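Local coordinates for protein phosphoribosylaminoimidazole carboxylase (Bombyx mori, PDB 4JA0) that probably catalyses two steps of de novo purine biosynthesis, AIR carboxylation and SAICAR synthesis, as the bifunctional enzyme PAICS, at residues 216-221 and 252-257; 59-64 and 81-86; 109-114 and 126-131; 323-328 and 388-393. All blocks are in the same frame, centred on the assembly; numbering follows the deposited sequence.

Interaction 1 (216-221 and 252-257); sequences WRLWPS and AWVKDQ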
loop_
_atom_site.group_PDB
_atom_site.type_symbol
_atom_site.label_atom_id
_atom_site.label_comp_id
_atom_site.label_asym_id
_atom_site.label_seq_id
_atom_site.Cartn_x
_atom_site.Cartn_y
_atom_site.Cartn_z
ATOM N N TRP A 216 8.738 -35.013 -47.116
ATOM C CA TRP A 216 9.020 -35.398 -45.742
ATOM C C TRP A 216 9.511 -36.817 -45.520
ATOM O O TRP A 216 9.630 -37.613 -46.446
ATOM C CB TRP A 216 7.802 -35.114 -44.850
ATOM C CG TRP A 216 6.542 -35.886 -45.184
ATOM C CD1 TRP A 216 6.453 -37.169 -45.629
ATOM C CD2 TRP A 216 5.196 -35.406 -45.082
ATOM N NE1 TRP A 216 5.141 -37.522 -45.809
ATOM C CE2 TRP A 216 4.345 -36.457 -45.487
ATOM C CE3 TRP A 216 4.625 -34.190 -44.678
ATOM C CZ2 TRP A 216 2.955 -36.331 -45.505
ATOM C CZ3 TRP A 216 3.242 -34.065 -44.692
ATOM C CH2 TRP A 216 2.423 -35.128 -45.103
ATOM N N ARG A 217 9.787 -37.121 -44.262
ATOM C CA ARG A 217 10.214 -38.447 -43.866
ATOM C C ARG A 217 9.285 -38.918 -42.744
ATOM O O ARG A 217 9.236 -38.317 -41.672
ATOM C CB ARG A 217 11.670 -38.382 -43.426
ATOM C CG ARG A 217 12.375 -39.704 -43.328
ATOM C CD ARG A 217 13.873 -39.477 -43.313
ATOM N NE ARG A 217 14.447 -39.430 -44.657
ATOM C CZ ARG A 217 15.518 -38.713 -45.005
ATOM N NH1 ARG A 217 16.138 -37.932 -44.124
ATOM N NH2 ARG A 217 15.964 -38.755 -46.256
ATOM N N LEU A 218 8.511 -39.966 -43.004
ATOM C CA LEU A 218 7.475 -40.387 -42.068
ATOM C C LEU A 218 7.713 -41.762 -41.495
ATOM O O LEU A 218 7.818 -42.723 -42.245
ATOM C CB LEU A 218 6.115 -40.408 -42.777
ATOM C CG LEU A 218 5.058 -39.421 -42.292
ATOM C CD1 LEU A 218 3.741 -39.655 -42.996
ATOM C CD2 LEU A 218 4.883 -39.600 -40.811
ATOM N N TRP A 219 7.745 -41.881 -40.171
ATOM C CA TRP A 219 7.835 -43.214 -39.574
ATOM C C TRP A 219 6.611 -43.569 -38.717
ATOM O O TRP A 219 6.345 -42.938 -37.698
ATOM C CB TRP A 219 9.096 -43.325 -38.714
ATOM C CG TRP A 219 10.382 -43.115 -39.466
ATOM C CD1 TRP A 219 10.538 -42.978 -40.818
ATOM C CD2 TRP A 219 11.696 -43.028 -38.902
ATOM N NE1 TRP A 219 11.865 -42.805 -41.126
ATOM C CE2 TRP A 219 12.599 -42.834 -39.969
ATOM C CE3 TRP A 219 12.197 -43.092 -37.595
ATOM C CZ2 TRP A 219 13.976 -42.690 -39.768
ATOM C CZ3 TRP A 219 13.557 -42.966 -37.397
ATOM C CH2 TRP A 219 14.434 -42.770 -38.478
ATOM N N PRO A 220 5.886 -44.624 -39.110
ATOM C CA PRO A 220 4.826 -45.133 -38.234
ATOM C C PRO A 220 5.436 -45.797 -37.019
ATOM O O PRO A 220 6.437 -46.515 -37.154
ATOM C CB PRO A 220 4.121 -46.177 -39.104
ATOM C CG PRO A 220 4.365 -45.710 -40.508
ATOM C CD PRO A 220 5.762 -45.136 -40.486
ATOM N N SER A 221 4.855 -45.526 -35.848
ATOM C CA SER A 221 5.324 -46.082 -34.575
ATOM C C SER A 221 6.758 -45.684 -34.275
ATOM O O SER A 221 7.406 -46.296 -33.424
ATOM C CB SER A 221 5.176 -47.611 -34.533
ATOM O OG SER A 221 3.808 -47.991 -34.500
ATOM N N ALA A 252 -0.546 -43.600 -51.042
ATOM C CA ALA A 252 -2.005 -43.629 -50.946
ATOM C C ALA A 252 -2.436 -43.767 -49.492
ATOM O O ALA A 252 -3.404 -43.133 -49.059
ATOM C CB ALA A 252 -2.586 -44.762 -51.784
ATOM N N TRP A 253 -1.695 -44.572 -48.735
ATOM C CA TRP A 253 -1.978 -44.745 -47.316
ATOM C C TRP A 253 -1.851 -43.413 -46.582
ATOM O O TRP A 253 -2.683 -43.084 -45.740
ATOM C CB TRP A 253 -1.046 -45.790 -46.697
ATOM C CG TRP A 253 -1.341 -46.073 -45.242
ATOM C CD1 TRP A 253 -2.326 -46.880 -44.741
ATOM C CD2 TRP A 253 -0.631 -45.563 -44.109
ATOM N NE1 TRP A 253 -2.277 -46.896 -43.368
ATOM C CE2 TRP A 253 -1.244 -46.095 -42.956
ATOM C CE3 TRP A 253 0.451 -44.694 -43.956
ATOM C CZ2 TRP A 253 -0.805 -45.784 -41.668
ATOM C CZ3 TRP A 253 0.883 -44.396 -42.678
ATOM C CH2 TRP A 253 0.257 -44.938 -41.553
ATOM N N VAL A 254 -0.800 -42.666 -46.892
ATOM C CA VAL A 254 -0.595 -41.360 -46.301
ATOM C C VAL A 254 -1.694 -40.364 -46.696
ATOM O O VAL A 254 -2.195 -39.641 -45.840
ATOM C CB VAL A 254 0.800 -40.802 -46.664
ATOM C CG1 VAL A 254 0.890 -39.325 -46.333
ATOM C CG2 VAL A 254 1.897 -41.592 -45.943
ATOM N N LYS A 255 -2.067 -40.318 -47.978
ATOM C CA LYS A 255 -3.162 -39.439 -48.424
ATOM C C LYS A 255 -4.443 -39.777 -47.685
ATOM O O LYS A 255 -5.254 -38.901 -47.379
ATOM C CB LYS A 255 -3.399 -39.552 -49.933
ATOM N N ASP A 256 -4.619 -41.064 -47.407
ATOM C CA ASP A 256 -5.804 -41.530 -46.710
ATOM C C ASP A 256 -5.755 -41.135 -45.227
ATOM O O ASP A 256 -6.748 -40.680 -44.658
ATOM C CB ASP A 256 -5.957 -43.045 -46.883
ATOM N N GLN A 257 -4.571 -41.232 -44.635
ATOM C CA GLN A 257 -4.400 -40.979 -43.217
ATOM C C GLN A 257 -4.650 -39.521 -42.839
ATOM O O GLN A 257 -5.005 -39.224 -41.696
ATOM C CB GLN A 257 -2.988 -41.369 -42.810
ATOM C CG GLN A 257 -2.891 -42.207 -41.559
ATOM C CD GLN A 257 -3.555 -43.543 -41.696
ATOM O OE1 GLN A 257 -3.868 -43.976 -42.798
ATOM N NE2 GLN A 257 -3.737 -44.229 -40.576
#
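Val254 meets Trp216 and Leu218 where helix 241-257 packs on strand 216-220, part of an antiparallel sheet in the SAICAR synthetase region. The short helix and strand segments cross at 82°, with axes 11.9 Å apart. Residues alternate along the strand, and Trp216, Leu218 and Pro220 all point at the helix. Val254 points back and sets its two methyls on different neighbours. With CG of Trp216 between its backbone N and carbonyl carbon (chi1 63°), the indole comes edge-on to the valine: CZ2 lies 3.7 Å from Val254 CG1, which sits in the ring plane. The two side chains run past each other in opposite directions. Leu218 behaves otherwise. It reaches Val254 tip to tip, with CD1 4.0 Å from CG2 of the valine. Leu218 also lies over one face of the Trp216 ring, its CG 4.0 Å above the plane and offset toward the rim. Trp183 of helix 162-183 is a further apolar neighbour, edge-to-face with Trp216 and touching both Leu218 and Val254. Trp253 stands nearer the exposed border. It starts off to one side of the strand, but its indole reaches Pro220. There the proline ring approaches the six-membered ring obliquely, with Pro220 CG 4.3 Å from Trp253 CZ3.

Interaction 2 (59-64 and 81-86); sequences ISNQTN and VKIASE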
loop_
_atom_site.group_PDB
_atom_site.type_symbol
_atom_site.label_atom_id
_atom_site.label_comp_id
_atom_site.label_asym_id
_atom_site.label_seq_id
_atom_site.Cartn_x
_atom_site.Cartn_y
_atom_site.Cartn_z
ATOM N N ILE A 59 -2.462 -38.413 -55.997
ATOM C CA ILE A 59 -2.108 -38.689 -54.611
ATOM C C ILE A 59 -1.423 -37.480 -53.987
ATOM O O ILE A 59 -1.770 -37.041 -52.886
ATOM C CB ILE A 59 -1.132 -39.885 -54.501
ATOM C CG1 ILE A 59 -1.710 -41.145 -55.160
ATOM C CG2 ILE A 59 -0.750 -40.136 -53.043
ATOM C CD1 ILE A 59 -2.914 -41.714 -54.439
ATOM N N SER A 60 -0.452 -36.932 -54.704
ATOM C CA SER A 60 0.265 -35.760 -54.228
ATOM C C SER A 60 -0.640 -34.558 -54.037
ATOM O O SER A 60 -0.644 -33.968 -52.965
ATOM C CB SER A 60 1.392 -35.399 -55.188
ATOM O OG SER A 60 2.390 -36.400 -55.158
ATOM N N ASN A 61 -1.444 -34.242 -55.046
ATOM C CA ASN A 61 -2.301 -33.061 -55.007
ATOM C C ASN A 61 -3.214 -33.120 -53.781
ATOM O O ASN A 61 -3.375 -32.130 -53.046
ATOM C CB ASN A 61 -3.121 -32.957 -56.302
ATOM C CG ASN A 61 -3.697 -31.572 -56.528
ATOM O OD1 ASN A 61 -2.960 -30.613 -56.701
ATOM N ND2 ASN A 61 -5.016 -31.466 -56.553
ATOM N N GLN A 62 -3.777 -34.295 -53.528
ATOM C CA GLN A 62 -4.641 -34.431 -52.365
ATOM C C GLN A 62 -3.849 -34.357 -51.060
ATOM O O GLN A 62 -4.289 -33.717 -50.107
ATOM C CB GLN A 62 -5.446 -35.730 -52.415
ATOM C CG GLN A 62 -6.494 -35.776 -53.502
ATOM C CD GLN A 62 -7.224 -37.094 -53.496
ATOM O OE1 GLN A 62 -6.609 -38.158 -53.587
ATOM N NE2 GLN A 62 -8.547 -37.036 -53.403
ATOM N N THR A 63 -2.675 -34.981 -51.034
ATOM C CA THR A 63 -1.849 -34.945 -49.838
ATOM C C THR A 63 -1.557 -33.487 -49.523
ATOM O O THR A 63 -1.808 -32.991 -48.428
ATOM C CB THR A 63 -0.512 -35.687 -50.032
ATOM O OG1 THR A 63 -0.742 -37.048 -50.425
ATOM C CG2 THR A 63 0.333 -35.620 -48.748
ATOM N N ASN A 64 -1.092 -32.791 -50.542
ATOM C CA ASN A 64 -0.739 -31.397 -50.431
ATOM C C ASN A 64 -1.868 -30.482 -49.959
ATOM O O ASN A 64 -1.689 -29.701 -49.034
ATOM C CB ASN A 64 -0.291 -30.925 -51.794
ATOM C CG ASN A 64 0.465 -29.682 -51.719
ATOM O OD1 ASN A 64 1.355 -29.547 -50.886
ATOM N ND2 ASN A 64 0.094 -28.717 -52.543
ATOM N N VAL A 81 -4.750 -21.685 -52.359
ATOM C CA VAL A 81 -6.119 -21.180 -52.352
ATOM C C VAL A 81 -7.152 -22.305 -52.290
ATOM O O VAL A 81 -7.910 -22.418 -51.335
ATOM C CB VAL A 81 -6.429 -20.355 -53.608
ATOM C CG1 VAL A 81 -7.853 -19.830 -53.525
ATOM C CG2 VAL A 81 -5.435 -19.216 -53.775
ATOM N N LYS A 82 -7.170 -23.131 -53.325
ATOM C CA LYS A 82 -8.100 -24.246 -53.420
ATOM C C LYS A 82 -7.684 -25.223 -54.507
ATOM O O LYS A 82 -6.962 -24.872 -55.449
ATOM C CB LYS A 82 -9.517 -23.741 -53.704
ATOM C CG LYS A 82 -9.650 -23.027 -55.046
ATOM C CD LYS A 82 -11.085 -22.596 -55.336
ATOM C CE LYS A 82 -11.168 -21.812 -56.642
ATOM N NZ LYS A 82 -12.554 -21.386 -56.984
ATOM N N ILE A 83 -8.191 -26.445 -54.390
ATOM C CA ILE A 83 -7.990 -27.460 -55.414
ATOM C C ILE A 83 -8.704 -27.045 -56.702
ATOM O O ILE A 83 -9.824 -26.523 -56.666
ATOM C CB ILE A 83 -8.481 -28.845 -54.931
ATOM C CG1 ILE A 83 -7.334 -29.600 -54.253
ATOM C CG2 ILE A 83 -8.995 -29.671 -56.084
ATOM C CD1 ILE A 83 -7.681 -31.010 -53.822
ATOM N N ALA A 84 -8.029 -27.217 -57.834
ATOM C CA ALA A 84 -8.637 -26.899 -59.118
ATOM C C ALA A 84 -9.214 -28.178 -59.699
ATOM O O ALA A 84 -10.332 -28.198 -60.217
ATOM C CB ALA A 84 -7.604 -26.303 -60.072
ATOM N N SER A 85 -8.448 -29.257 -59.566
ATOM C CA SER A 85 -8.873 -30.569 -60.015
ATOM C C SER A 85 -8.191 -31.633 -59.179
ATOM O O SER A 85 -7.657 -31.373 -58.109
ATOM C CB SER A 85 -8.514 -30.797 -61.485
ATOM O OG SER A 85 -7.128 -30.622 -61.707
ATOM N N GLU A 86 -8.178 -32.836 -59.717
ATOM C CA GLU A 86 -7.712 -34.003 -58.998
ATOM C C GLU A 86 -6.191 -34.054 -58.994
ATOM O O GLU A 86 -5.581 -34.751 -58.174
ATOM C CB GLU A 86 -8.338 -35.249 -59.642
ATOM C CG GLU A 86 -9.871 -35.374 -59.391
ATOM C CD GLU A 86 -10.709 -34.178 -59.892
ATOM O OE1 GLU A 86 -10.208 -33.366 -60.705
ATOM O OE2 GLU A 86 -11.876 -34.043 -59.459
#
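Asn61, on helix 57-74, reaches into the turn of the hairpin formed by strands 80-83 and 88-91, facing Ile83, Ser85 and Glu86. Its CB already touches the turn, 3.6 Å from the carbonyl O of Glu86. CG follows anti to the backbone N (chi1 -162°), which carries the amide out from the helix and toward the hairpin. CG lies 4.0 Å from the same Glu86 O. At the tip, ND2 comes 3.1 Å from Ser85 O, but the angle is poor and this is not a hydrogen bond. The real acceptor for ND2 is Ala88 O, just past the turn. Ile83 packs against the same nitrogen, its CG1 3.8 Å from Asn61 ND2, and its CD1 is equally near. The other branch, OD1, accepts a hydrogen bond from Lys39 NZ on strand 36-43. The CB atoms of Ser85 and Glu86 point away from the helix, and these two residues meet Asn61 through backbone carbonyls. The buried amide therefore has a donor bond at one end and an acceptor bond at the other, which should fix its rotation. The charge of Lys39 would probably polarise it, making ND2 a better donor to the hairpin backbone.

Interaction 3 (109-114 and 126-131); sequences GSFLKR and PPKQET. With SO4 (sulfate ion), chain J.
Phe111 of the short helix 110-114 meets Glu130 and Lys128 of strand 123-132 in the SAICAR synthetase region. The direct contacts are of ring edge with polar side chains. Phe111 CG is anti to its backbone N (chi1 -176°), which swings the ring over to the strand. Glu130 crosses it at about a right angle, its OE2 at the ring edge, 3.3 Å from CE1 of Phe111. The carboxylate and ring planes are 30° apart. Lys128 comes to the same edge with its aliphatic part, CE lying 4.1 Å from Phe111 CE1. Salt bridges come next. Lys128 NZ pairs with Glu146 of a third subunit, while Glu130 OE1 pairs with Arg104 NE on the neighbouring strand 100-104. With a leucine in place of Glu130, Arg104 would probably lose this partner and be freer to turn. Hydrogen bonds to a sulfate, probably from the crystallisation liquor, form the last group. Ser110 OG donates to O3 at 2.8 Å. Phe111 N bonds O2 weakly and Ser110 N bonds O1 weakly; the very short approach of Ser110 N to O2 is doubtful. Arg104 NH1 binds the same sulfate. Arg104 thus links carboxylate and anion, and Glu130 is a second-shell residue that holds it. Ser110 OG and Arg104 NH1, with weak help from the amides, are consistent with a site for a phosphate-like group.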
loop_
_atom_site.group_PDB
_atom_site.type_symbol
_atom_site.label_atom_id
_atom_site.label_comp_id
_atom_site.label_asym_id
_atom_site.label_seq_id
_atom_site.Cartn_x
_atom_site.Cartn_y
_atom_site.Cartn_z
ATOM N N GLY A 109 19.266 -39.678 -42.762
ATOM C CA GLY A 109 19.464 -39.216 -44.125
ATOM C C GLY A 109 20.849 -38.677 -44.421
ATOM O O GLY A 109 21.868 -39.169 -43.916
ATOM N N SER A 110 20.887 -37.640 -45.243
ATOM C CA SER A 110 22.153 -37.068 -45.649
ATOM C C SER A 110 22.873 -36.365 -44.496
ATOM O O SER A 110 24.084 -36.128 -44.581
ATOM C CB SER A 110 21.936 -36.080 -46.802
ATOM O OG SER A 110 21.731 -34.757 -46.309
ATOM N N PHE A 111 22.146 -36.053 -43.421
ATOM C CA PHE A 111 22.731 -35.353 -42.263
ATOM C C PHE A 111 23.824 -36.189 -41.617
ATOM O O PHE A 111 24.831 -35.647 -41.148
ATOM C CB PHE A 111 21.656 -35.012 -41.226
ATOM C CG PHE A 111 22.162 -34.201 -40.059
ATOM C CD1 PHE A 111 21.977 -32.822 -40.026
ATOM C CD2 PHE A 111 22.804 -34.811 -38.985
ATOM C CE1 PHE A 111 22.423 -32.070 -38.948
ATOM C CE2 PHE A 111 23.265 -34.061 -37.904
ATOM C CZ PHE A 111 23.075 -32.691 -37.888
ATOM N N LEU A 112 23.605 -37.505 -41.590
ATOM C CA LEU A 112 24.533 -38.440 -40.969
ATOM C C LEU A 112 25.873 -38.425 -41.709
ATOM O O LEU A 112 26.946 -38.467 -41.091
ATOM C CB LEU A 112 23.932 -39.855 -40.964
ATOM C CG LEU A 112 22.627 -40.072 -40.182
ATOM C CD1 LEU A 112 22.119 -41.505 -40.302
ATOM C CD2 LEU A 112 22.791 -39.674 -38.710
ATOM N N LYS A 113 25.804 -38.332 -43.033
ATOM C CA LYS A 113 27.013 -38.285 -43.842
ATOM C C LYS A 113 27.736 -36.963 -43.606
ATOM O O LYS A 113 28.945 -36.936 -43.431
ATOM C CB LYS A 113 26.689 -38.482 -45.334
ATOM N N ARG A 114 26.987 -35.868 -43.542
ATOM C CA ARG A 114 27.618 -34.567 -43.362
ATOM C C ARG A 114 28.164 -34.386 -41.944
ATOM O O ARG A 114 29.051 -33.570 -41.732
ATOM C CB ARG A 114 26.649 -33.425 -43.731
ATOM N N PRO A 126 15.824 -27.757 -29.743
ATOM C CA PRO A 126 14.655 -27.713 -30.617
ATOM C C PRO A 126 14.987 -28.315 -31.986
ATOM O O PRO A 126 16.144 -28.680 -32.221
ATOM C CB PRO A 126 14.372 -26.204 -30.716
ATOM C CG PRO A 126 15.631 -25.591 -30.571
ATOM C CD PRO A 126 16.412 -26.417 -29.598
ATOM N N PRO A 127 13.981 -28.448 -32.867
ATOM C CA PRO A 127 14.290 -29.059 -34.157
ATOM C C PRO A 127 15.388 -28.308 -34.881
ATOM O O PRO A 127 15.394 -27.066 -34.898
ATOM C CB PRO A 127 12.973 -28.926 -34.933
ATOM C CG PRO A 127 11.933 -28.825 -33.899
ATOM C CD PRO A 127 12.558 -28.064 -32.776
ATOM N N LYS A 128 16.309 -29.077 -35.459
ATOM C CA LYS A 128 17.385 -28.552 -36.281
ATOM C C LYS A 128 16.773 -27.954 -37.533
ATOM O O LYS A 128 15.869 -28.554 -38.137
ATOM C CB LYS A 128 18.310 -29.688 -36.689
ATOM C CG LYS A 128 19.679 -29.279 -37.224
ATOM C CD LYS A 128 20.672 -29.100 -36.107
ATOM C CE LYS A 128 22.008 -28.654 -36.646
ATOM N NZ LYS A 128 22.978 -28.513 -35.533
ATOM N N GLN A 129 17.248 -26.781 -37.933
ATOM C CA GLN A 129 16.748 -26.187 -39.160
ATOM C C GLN A 129 17.908 -25.720 -40.044
ATOM O O GLN A 129 18.769 -24.967 -39.600
ATOM C CB GLN A 129 15.666 -25.123 -38.847
ATOM C CG GLN A 129 15.789 -23.749 -39.476
ATOM C CD GLN A 129 15.692 -23.717 -40.993
ATOM O OE1 GLN A 129 15.605 -24.745 -41.664
ATOM N NE2 GLN A 129 15.731 -22.522 -41.541
ATOM N N GLU A 130 17.941 -26.236 -41.276
ATOM C CA GLU A 130 19.025 -25.995 -42.228
ATOM C C GLU A 130 18.532 -25.455 -43.560
ATOM O O GLU A 130 17.370 -25.617 -43.935
ATOM C CB GLU A 130 19.814 -27.282 -42.466
ATOM C CG GLU A 130 20.386 -27.819 -41.186
ATOM C CD GLU A 130 21.066 -29.158 -41.320
ATOM O OE1 GLU A 130 20.545 -30.031 -42.051
ATOM O OE2 GLU A 130 22.128 -29.324 -40.674
ATOM N N THR A 131 19.433 -24.811 -44.283
ATOM C CA THR A 131 19.059 -24.201 -45.546
ATOM C C THR A 131 19.908 -24.710 -46.689
ATOM O O THR A 131 21.085 -25.037 -46.518
ATOM C CB THR A 131 19.106 -22.653 -45.478
ATOM O OG1 THR A 131 20.237 -22.236 -44.703
ATOM C CG2 THR A 131 17.904 -22.167 -44.780
HETATM S S SO4 J . 18.459 -35.393 -46.339
HETATM O O1 SO4 J . 18.546 -36.413 -47.382
HETATM O O2 SO4 J . 19.182 -35.916 -45.188
HETATM O O3 SO4 J . 19.066 -34.143 -46.804
HETATM O O4 SO4 J . 17.067 -35.137 -45.955
#

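Interaction 4 (323-328 and 388-393); sequences ALVFIA and AQIIGL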
loop_
_atom_site.group_PDB
_atom_site.type_symbol
_atom_site.label_atom_id
_atom_site.label_comp_id
_atom_site.label_asym_id
_atom_site.label_seq_id
_atom_site.Cartn_x
_atom_site.Cartn_y
_atom_site.Cartn_z
ATOM N N ALA A 323 -13.768 -31.399 -22.775
ATOM C CA ALA A 323 -12.959 -30.595 -21.871
ATOM C C ALA A 323 -13.733 -29.362 -21.404
ATOM O O ALA A 323 -14.575 -28.819 -22.128
ATOM C CB ALA A 323 -11.680 -30.181 -22.551
ATOM N N LEU A 324 -13.399 -28.882 -20.215
ATOM C CA LEU A 324 -14.172 -27.821 -19.630
ATOM C C LEU A 324 -13.292 -26.870 -18.853
ATOM O O LEU A 324 -12.549 -27.284 -17.962
ATOM C CB LEU A 324 -15.238 -28.441 -18.723
ATOM C CG LEU A 324 -16.235 -27.529 -18.030
ATOM C CD1 LEU A 324 -16.986 -26.728 -19.069
ATOM C CD2 LEU A 324 -17.182 -28.372 -17.198
ATOM N N VAL A 325 -13.377 -25.589 -19.189
ATOM C CA VAL A 325 -12.674 -24.541 -18.454
ATOM C C VAL A 325 -13.634 -23.442 -18.036
ATOM O O VAL A 325 -14.374 -22.919 -18.875
ATOM C CB VAL A 325 -11.566 -23.924 -19.293
ATOM C CG1 VAL A 325 -10.991 -22.737 -18.568
ATOM C CG2 VAL A 325 -10.487 -24.938 -19.540
ATOM N N PHE A 326 -13.619 -23.094 -16.748
ATOM C CA PHE A 326 -14.410 -21.973 -16.223
ATOM C C PHE A 326 -13.589 -20.710 -16.022
ATOM O O PHE A 326 -12.511 -20.745 -15.415
ATOM C CB PHE A 326 -15.043 -22.330 -14.890
ATOM C CG PHE A 326 -16.033 -23.426 -14.973
ATOM C CD1 PHE A 326 -17.173 -23.281 -15.750
ATOM C CD2 PHE A 326 -15.850 -24.595 -14.252
ATOM C CE1 PHE A 326 -18.110 -24.302 -15.828
ATOM C CE2 PHE A 326 -16.789 -25.619 -14.314
ATOM C CZ PHE A 326 -17.917 -25.476 -15.104
ATOM N N ILE A 327 -14.114 -19.592 -16.510
ATOM C CA ILE A 327 -13.513 -18.292 -16.235
ATOM C C ILE A 327 -14.433 -17.488 -15.338
ATOM O O ILE A 327 -15.616 -17.315 -15.661
ATOM C CB ILE A 327 -13.202 -17.525 -17.534
ATOM C CG1 ILE A 327 -12.094 -18.272 -18.303
ATOM C CG2 ILE A 327 -12.811 -16.062 -17.231
ATOM C CD1 ILE A 327 -11.842 -17.742 -19.688
ATOM N N ALA A 328 -13.891 -17.045 -14.197
ATOM C CA ALA A 328 -14.670 -16.286 -13.209
ATOM C C ALA A 328 -14.378 -14.800 -13.244
ATOM O O ALA A 328 -13.264 -14.360 -12.910
ATOM C CB ALA A 328 -14.443 -16.834 -11.800
ATOM N N ALA A 388 -7.033 -21.229 -23.667
ATOM C CA ALA A 388 -6.527 -21.830 -24.906
ATOM C C ALA A 388 -5.372 -22.795 -24.664
ATOM O O ALA A 388 -5.371 -23.909 -25.192
ATOM C CB ALA A 388 -6.111 -20.753 -25.895
ATOM N N GLN A 389 -4.423 -22.382 -23.832
ATOM C CA GLN A 389 -3.264 -23.209 -23.534
ATOM C C GLN A 389 -3.678 -24.512 -22.856
ATOM O O GLN A 389 -3.070 -25.560 -23.094
ATOM C CB GLN A 389 -2.258 -22.433 -22.668
ATOM C CG GLN A 389 -1.489 -21.348 -23.429
ATOM C CD GLN A 389 -0.773 -20.339 -22.525
ATOM O OE1 GLN A 389 -1.042 -20.240 -21.325
ATOM N NE2 GLN A 389 0.131 -19.567 -23.116
ATOM N N ILE A 390 -4.744 -24.457 -22.062
ATOM C CA ILE A 390 -5.237 -25.643 -21.365
ATOM C C ILE A 390 -5.900 -26.618 -22.344
ATOM O O ILE A 390 -5.628 -27.821 -22.323
ATOM C CB ILE A 390 -6.240 -25.255 -20.254
ATOM C CG1 ILE A 390 -5.496 -24.580 -19.096
ATOM C CG2 ILE A 390 -6.990 -26.485 -19.742
ATOM C CD1 ILE A 390 -6.367 -23.925 -18.092
ATOM N N ILE A 391 -6.774 -26.076 -23.189
ATOM C CA ILE A 391 -7.491 -26.837 -24.197
ATOM C C ILE A 391 -6.586 -27.299 -25.378
ATOM O O ILE A 391 -6.842 -28.329 -26.043
ATOM C CB ILE A 391 -8.686 -26.011 -24.640
ATOM C CG1 ILE A 391 -9.652 -25.920 -23.466
ATOM C CG2 ILE A 391 -9.372 -26.609 -25.833
ATOM C CD1 ILE A 391 -10.841 -25.061 -23.731
ATOM N N GLY A 392 -5.530 -26.529 -25.637
ATOM C CA GLY A 392 -4.557 -26.890 -26.640
ATOM C C GLY A 392 -3.818 -28.178 -26.324
ATOM O O GLY A 392 -3.187 -28.777 -27.211
ATOM N N LEU A 393 -3.898 -28.633 -25.076
ATOM C CA LEU A 393 -3.291 -29.912 -24.736
ATOM C C LEU A 393 -4.078 -31.059 -25.393
ATOM O O LEU A 393 -3.601 -32.183 -25.486
ATOM C CB LEU A 393 -3.220 -30.101 -23.226
ATOM C CG LEU A 393 -2.279 -29.170 -22.468
ATOM C CD1 LEU A 393 -2.222 -29.567 -21.013
ATOM C CD2 LEU A 393 -0.890 -29.158 -23.067
#
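Strand 323-329 and helix 380-391 come closest at Val325 and Ile390, whose CA atoms are 8.1 Å apart. Val325 points at the helix and makes the contact with one methyl. Its CG2 is anti to the carbonyl carbon, while CG1 takes the position anti to the backbone N (chi1 173°). That CG2 touches two successive helix residues. Ile390 points back at the strand and offers its short branch, with its CG2 3.8 Å from CG2 of Val325. Ile391 uses its longer branch. It leaves the helix at a slant to the strand, yet CG1 bends inward and lies 4.1 Å from Val325 CG2. Both isoleucines cross the valine obliquely. The AIR carboxylase region here has a parallel five-stranded sheet in the order 2-1-3-4-5, as in flavodoxin-like folds, flanked by helices. Strand 323-329 is the middle strand of that sheet, and helix 380-391 covers one of its faces. Ile391 extends over the next strand as well, touching His267 and Val269. Ala323, two residues before Val325, also points at the helix. The helix's other side is covered within the chain, where Ala388 turns away from the strand to meet Val398 and Leu402 of helix 396-420. The contact borders a subunit interface: Ile390 also packs on Ile390 of a second subunit, and Ala323 on Leu393 of that neighbour.

From the N terminus, interaction 2 closes first, joining helix 57-74 to the hairpin turn across a 16-residue connection. Interaction 3 follows, closing an 11-residue loop between helix 110-114 and strand 123-132. Interaction 1 then spans 30 residues to bring helix 241-257 back on strand 216-220. Interaction 4 closes the longest loop, 59 residues, in the AIR carboxylase region. All four are in series; none nests or crosses. Interaction 1 touches both others of the SAICAR synthetase region: Lys255 and Trp216 pack on Thr63, and Arg217 on Gly109. Interactions 1 and 3 share one antiparallel sheet. Interaction 4 stands apart, its nearest atoms about 17 Å from interaction 3.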